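Local coordinates for protein mannose-6-phosphate isomerase (Bacillus subtilis, PDB 1QWR) that probably catalyses the interconversion of D-mannose 6-phosphate and D-fructose 6-phosphate, using one zinc ion per subunit, at residues Thr118-Ile132 with Tyr168-Lys180. Sequence-based numbering, arbitrary orientation.
Sequences TECWYIIDCKENAEI and YYVPSGTLHALCK. With ZN (zinc ion), chain E.
E119 and W121 form antiparallel hydrogen-bonded pairs with V170 and Y168, strand 119-126 running at 161° to strand 168-170, while in a second sheet I132 pairs with L178 as an antiparallel non-hydrogen-bonded pair. Between the two layers lies the W121 indole. CD2 of L178 sits over the centre of its six-membered ring, 3.5 Å from the centroid, and CG2 of V170 makes a CH-pi contact with the opposite face at 3.8 Å. H176 CD2 meets the edge of the indole, 3.4 Å from W121 CZ2, and NE1 of W121 is hydrogen-bonded to E186. Replacing this tryptophan with an alanine would probably open a gap between L178 and V170 and leave E186 without its indole N-H. CD1 of I132 rests over the centre of the Y168 ring. With CG between backbone N and carbonyl carbon (chi1 59°) and the chain extended beyond it, E119 binds the zinc ion through OE2 at 2.5 Å. H176 NE2 binds the metal from another direction at 2.6 Å, its ring orientation fixed by the nearly straight ND1 bond to T174 O (167°). With H101 and a water, these side chains build the zinc site inside the cupin beta-barrel of type I phosphomannose isomerases.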
loop_
_atom_site.group_PDB
_atom_site.type_symbol
_atom_site.label_atom_id
_atom_site.label_comp_id
_atom_site.label_asym_id
_atom_site.label_seq_id
_atom_site.Cartn_x
_atom_site.Cartn_y
_atom_site.Cartn_z
ATOM N N THR A 118 -4.294 5.563 -7.351
ATOM C CA THR A 118 -5.471 4.931 -6.768
ATOM C C THR A 118 -4.796 3.972 -5.768
ATOM O O THR A 118 -3.710 3.456 -6.048
ATOM C CB THR A 118 -6.242 4.162 -7.838
ATOM O OG1 THR A 118 -7.018 5.107 -8.586
ATOM C CG2 THR A 118 -7.181 3.106 -7.214
ATOM N N GLU A 119 -5.407 3.755 -4.605
ATOM C CA GLU A 119 -4.795 2.905 -3.590
ATOM C C GLU A 119 -5.852 2.296 -2.679
ATOM O O GLU A 119 -7.043 2.539 -2.837
ATOM C CB GLU A 119 -3.829 3.739 -2.747
ATOM C CG GLU A 119 -4.562 4.901 -2.066
ATOM C CD GLU A 119 -3.661 5.794 -1.251
ATOM O OE1 GLU A 119 -2.449 5.811 -1.509
ATOM O OE2 GLU A 119 -4.179 6.488 -0.347
ATOM N N CYS A 120 -5.407 1.474 -1.740
ATOM C CA CYS A 120 -6.333 0.870 -0.797
ATOM C C CYS A 120 -5.601 0.573 0.510
ATOM O O CYS A 120 -4.353 0.471 0.559
ATOM C CB CYS A 120 -6.970 -0.388 -1.404
ATOM S SG CYS A 120 -5.780 -1.740 -1.643
ATOM N N TRP A 121 -6.377 0.470 1.576
ATOM C CA TRP A 121 -5.827 0.246 2.898
ATOM C C TRP A 121 -6.405 -0.962 3.596
ATOM O O TRP A 121 -7.629 -1.147 3.622
ATOM C CB TRP A 121 -6.111 1.437 3.821
ATOM C CG TRP A 121 -5.599 2.731 3.362
ATOM C CD1 TRP A 121 -4.400 2.979 2.766
ATOM C CD2 TRP A 121 -6.257 3.999 3.500
ATOM N NE1 TRP A 121 -4.265 4.325 2.525
ATOM C CE2 TRP A 121 -5.393 4.974 2.965
ATOM C CE3 TRP A 121 -7.495 4.399 4.027
ATOM C CZ2 TRP A 121 -5.722 6.330 2.935
ATOM C CZ3 TRP A 121 -7.828 5.756 4.002
ATOM C CH2 TRP A 121 -6.945 6.704 3.459
ATOM N N TYR A 122 -5.524 -1.794 4.134
ATOM C CA TYR A 122 -5.970 -2.908 4.947
ATOM C C TYR A 122 -5.485 -2.505 6.326
ATOM O O TYR A 122 -4.289 -2.280 6.533
ATOM C CB TYR A 122 -5.309 -4.240 4.575
ATOM C CG TYR A 122 -5.621 -5.298 5.597
ATOM C CD1 TYR A 122 -6.904 -5.851 5.672
ATOM C CD2 TYR A 122 -4.666 -5.698 6.553
ATOM C CE1 TYR A 122 -7.234 -6.768 6.675
ATOM C CE2 TYR A 122 -4.991 -6.623 7.562
ATOM C CZ TYR A 122 -6.282 -7.147 7.617
ATOM O OH TYR A 122 -6.651 -8.001 8.649
ATOM N N ILE A 123 -6.410 -2.399 7.276
ATOM C CA ILE A 123 -6.034 -2.004 8.620
ATOM C C ILE A 123 -5.547 -3.223 9.410
ATOM O O ILE A 123 -6.345 -4.073 9.830
ATOM C CB ILE A 123 -7.226 -1.367 9.359
ATOM C CG1 ILE A 123 -7.825 -0.233 8.509
ATOM C CG2 ILE A 123 -6.780 -0.887 10.754
ATOM C CD1 ILE A 123 -6.833 0.930 8.177
ATOM N N ILE A 124 -4.239 -3.313 9.614
ATOM C CA ILE A 124 -3.691 -4.439 10.345
ATOM C C ILE A 124 -4.075 -4.302 11.814
ATOM O O ILE A 124 -4.564 -5.251 12.427
ATOM C CB ILE A 124 -2.142 -4.500 10.237
ATOM C CG1 ILE A 124 -1.716 -4.681 8.770
ATOM C CG2 ILE A 124 -1.626 -5.689 11.038
ATOM C CD1 ILE A 124 -0.242 -4.315 8.502
ATOM N N ASP A 125 -3.870 -3.112 12.369
ATOM C CA ASP A 125 -4.197 -2.869 13.777
ATOM C C ASP A 125 -4.435 -1.372 13.946
ATOM O O ASP A 125 -4.031 -0.560 13.110
ATOM C CB ASP A 125 -3.028 -3.313 14.667
ATOM C CG ASP A 125 -3.430 -3.511 16.132
ATOM O OD1 ASP A 125 -4.611 -3.324 16.482
ATOM O OD2 ASP A 125 -2.548 -3.860 16.941
ATOM N N CYS A 126 -5.092 -1.003 15.031
ATOM C CA CYS A 126 -5.370 0.400 15.275
ATOM C C CYS A 126 -5.925 0.532 16.676
ATOM O O CYS A 126 -6.385 -0.449 17.263
ATOM C CB CYS A 126 -6.387 0.953 14.254
ATOM S SG CYS A 126 -8.089 0.314 14.323
ATOM N N LYS A 127 -5.874 1.746 17.206
ATOM C CA LYS A 127 -6.387 1.991 18.547
ATOM C C LYS A 127 -7.902 1.968 18.524
ATOM O O LYS A 127 -8.533 2.163 17.471
ATOM C CB LYS A 127 -5.890 3.336 19.085
ATOM C CG LYS A 127 -6.352 4.546 18.287
ATOM C CD LYS A 127 -5.935 5.838 18.974
ATOM C CE LYS A 127 -6.248 7.055 18.125
ATOM N NZ LYS A 127 -5.914 8.318 18.858
ATOM N N GLU A 128 -8.481 1.728 19.696
ATOM C CA GLU A 128 -9.923 1.655 19.853
ATOM C C GLU A 128 -10.734 2.780 19.195
ATOM O O GLU A 128 -11.741 2.507 18.546
ATOM C CB GLU A 128 -10.278 1.564 21.351
ATOM C CG GLU A 128 -11.784 1.616 21.661
ATOM C CD GLU A 128 -12.340 3.038 21.733
ATOM O OE1 GLU A 128 -11.888 3.813 22.609
ATOM O OE2 GLU A 128 -13.234 3.386 20.923
ATOM N N ASN A 129 -10.316 4.031 19.347
ATOM C CA ASN A 129 -11.092 5.127 18.757
ATOM C C ASN A 129 -10.514 5.679 17.450
ATOM O O ASN A 129 -10.733 6.849 17.108
ATOM C CB ASN A 129 -11.230 6.276 19.756
ATOM C CG ASN A 129 -9.893 6.869 20.141
ATOM O OD1 ASN A 129 -8.903 6.723 19.418
ATOM N ND2 ASN A 129 -9.855 7.556 21.276
ATOM N N ALA A 130 -9.783 4.838 16.724
ATOM C CA ALA A 130 -9.167 5.254 15.468
ATOM C C ALA A 130 -10.175 5.626 14.380
ATOM O O ALA A 130 -11.277 5.072 14.297
ATOM C CB ALA A 130 -8.221 4.144 14.953
ATOM N N GLU A 131 -9.779 6.574 13.538
ATOM C CA GLU A 131 -10.608 7.016 12.430
ATOM C C GLU A 131 -9.736 7.288 11.213
ATOM O O GLU A 131 -8.507 7.270 11.274
ATOM C CB GLU A 131 -11.298 8.347 12.734
ATOM C CG GLU A 131 -12.097 8.457 13.999
ATOM C CD GLU A 131 -12.668 9.867 14.145
ATOM O OE1 GLU A 131 -11.865 10.828 14.216
ATOM O OE2 GLU A 131 -13.911 10.012 14.172
ATOM N N ILE A 132 -10.413 7.560 10.109
ATOM C CA ILE A 132 -9.766 7.968 8.873
ATOM C C ILE A 132 -10.650 9.091 8.317
ATOM O O ILE A 132 -11.835 9.190 8.659
ATOM C CB ILE A 132 -9.681 6.833 7.821
ATOM C CG1 ILE A 132 -11.075 6.378 7.414
ATOM C CG2 ILE A 132 -8.831 5.694 8.374
ATOM C CD1 ILE A 132 -11.092 5.422 6.201
ATOM N N TYR A 168 -10.328 -0.454 3.011
ATOM C CA TYR A 168 -10.870 0.732 2.343
ATOM C C TYR A 168 -10.225 0.942 0.981
ATOM O O TYR A 168 -9.003 0.931 0.854
ATOM C CB TYR A 168 -10.658 1.993 3.186
ATOM C CG TYR A 168 -11.380 1.938 4.505
ATOM C CD1 TYR A 168 -10.758 1.425 5.636
ATOM C CD2 TYR A 168 -12.732 2.292 4.594
ATOM C CE1 TYR A 168 -11.467 1.248 6.835
ATOM C CE2 TYR A 168 -13.447 2.117 5.779
ATOM C CZ TYR A 168 -12.814 1.591 6.891
ATOM O OH TYR A 168 -13.533 1.348 8.050
ATOM N N TYR A 169 -11.052 1.152 -0.033
ATOM C CA TYR A 169 -10.555 1.403 -1.378
ATOM C C TYR A 169 -10.573 2.921 -1.541
ATOM O O TYR A 169 -11.570 3.573 -1.196
ATOM C CB TYR A 169 -11.474 0.729 -2.390
ATOM C CG TYR A 169 -10.986 0.823 -3.804
ATOM C CD1 TYR A 169 -9.907 0.065 -4.233
ATOM C CD2 TYR A 169 -11.628 1.640 -4.727
ATOM C CE1 TYR A 169 -9.478 0.104 -5.561
ATOM C CE2 TYR A 169 -11.208 1.690 -6.053
ATOM C CZ TYR A 169 -10.135 0.911 -6.462
ATOM O OH TYR A 169 -9.769 0.895 -7.779
ATOM N N VAL A 170 -9.479 3.485 -2.050
ATOM C CA VAL A 170 -9.343 4.942 -2.190
ATOM C C VAL A 170 -9.043 5.349 -3.624
ATOM O O VAL A 170 -7.888 5.503 -4.014
ATOM C CB VAL A 170 -8.213 5.475 -1.284
ATOM C CG1 VAL A 170 -8.286 7.014 -1.203
ATOM C CG2 VAL A 170 -8.311 4.855 0.102
ATOM N N PRO A 171 -10.094 5.535 -4.435
ATOM C CA PRO A 171 -9.914 5.925 -5.835
ATOM C C PRO A 171 -9.144 7.235 -5.905
ATOM O O PRO A 171 -9.286 8.079 -5.022
ATOM C CB PRO A 171 -11.345 6.108 -6.331
ATOM C CG PRO A 171 -12.148 5.190 -5.449
ATOM C CD PRO A 171 -11.518 5.369 -4.101
ATOM N N SER A 172 -8.327 7.414 -6.936
ATOM C CA SER A 172 -7.616 8.678 -7.078
ATOM C C SER A 172 -8.735 9.730 -7.177
ATOM O O SER A 172 -9.845 9.432 -7.670
ATOM C CB SER A 172 -6.777 8.676 -8.349
ATOM O OG SER A 172 -7.585 8.408 -9.481
ATOM N N GLY A 173 -8.449 10.935 -6.694
ATOM C CA GLY A 173 -9.438 12.008 -6.695
ATOM C C GLY A 173 -10.150 12.096 -5.348
ATOM O O GLY A 173 -10.928 13.024 -5.100
ATOM N N THR A 174 -9.901 11.125 -4.469
ATOM C CA THR A 174 -10.557 11.102 -3.157
ATOM C C THR A 174 -9.785 11.911 -2.135
ATOM O O THR A 174 -8.596 11.689 -1.942
ATOM C CB THR A 174 -10.679 9.651 -2.610
ATOM O OG1 THR A 174 -11.376 8.843 -3.563
ATOM C CG2 THR A 174 -11.420 9.623 -1.279
ATOM N N LEU A 175 -10.460 12.856 -1.476
ATOM C CA LEU A 175 -9.819 13.656 -0.437
ATOM C C LEU A 175 -9.762 12.725 0.758
ATOM O O LEU A 175 -10.774 12.130 1.137
ATOM C CB LEU A 175 -10.666 14.887 -0.107
ATOM C CG LEU A 175 -10.011 15.869 0.857
ATOM C CD1 LEU A 175 -8.792 16.513 0.212
ATOM C CD2 LEU A 175 -11.044 16.923 1.248
ATOM N N HIS A 176 -8.589 12.580 1.361
ATOM C CA HIS A 176 -8.474 11.647 2.471
ATOM C C HIS A 176 -7.259 11.887 3.357
ATOM O O HIS A 176 -6.438 12.773 3.106
ATOM C CB HIS A 176 -8.358 10.225 1.928
ATOM C CG HIS A 176 -7.101 9.998 1.144
ATOM N ND1 HIS A 176 -6.930 10.462 -0.144
ATOM C CD2 HIS A 176 -5.918 9.449 1.501
ATOM C CE1 HIS A 176 -5.698 10.213 -0.539
ATOM N NE2 HIS A 176 -5.063 9.601 0.440
ATOM N N ALA A 177 -7.175 11.069 4.404
ATOM C CA ALA A 177 -6.054 11.076 5.334
ATOM C C ALA A 177 -6.200 9.945 6.345
ATOM O O ALA A 177 -7.301 9.676 6.847
ATOM C CB ALA A 177 -5.968 12.397 6.081
ATOM N N LEU A 178 -5.099 9.250 6.602
ATOM C CA LEU A 178 -5.114 8.230 7.634
ATOM C C LEU A 178 -4.895 9.049 8.916
ATOM O O LEU A 178 -4.184 10.065 8.886
ATOM C CB LEU A 178 -3.957 7.245 7.439
ATOM C CG LEU A 178 -4.119 6.199 6.336
ATOM C CD1 LEU A 178 -2.807 5.452 6.140
ATOM C CD2 LEU A 178 -5.245 5.234 6.713
ATOM N N CYS A 179 -5.492 8.626 10.023
ATOM C CA CYS A 179 -5.338 9.355 11.272
ATOM C C CYS A 179 -4.567 8.569 12.334
ATOM O O CYS A 179 -4.391 7.350 12.224
ATOM C CB CYS A 179 -6.708 9.803 11.777
ATOM S SG CYS A 179 -7.536 10.943 10.602
ATOM N N LYS A 180 -4.078 9.286 13.343
ATOM C CA LYS A 180 -3.269 8.694 14.403
ATOM C C LYS A 180 -3.759 7.376 14.984
ATOM O O LYS A 180 -4.963 7.163 15.154
ATOM C CB LYS A 180 -3.076 9.699 15.542
ATOM C CG LYS A 180 -4.325 9.959 16.356
ATOM C CD LYS A 180 -4.044 10.957 17.480
ATOM C CE LYS A 180 -2.907 10.484 18.372
ATOM N NZ LYS A 180 -2.555 11.493 19.412
HETATM ZN ZN ZN E . -2.799 8.398 0.504
HETATM O O HOH W 1 -5.455 6.377 -10.624
HETATM O O HOH W 2 -6.248 5.954 10.550
HETATM O O HOH W 3 -7.407 8.100 14.520
HETATM O O HOH W 4 -0.651 7.217 -0.357
#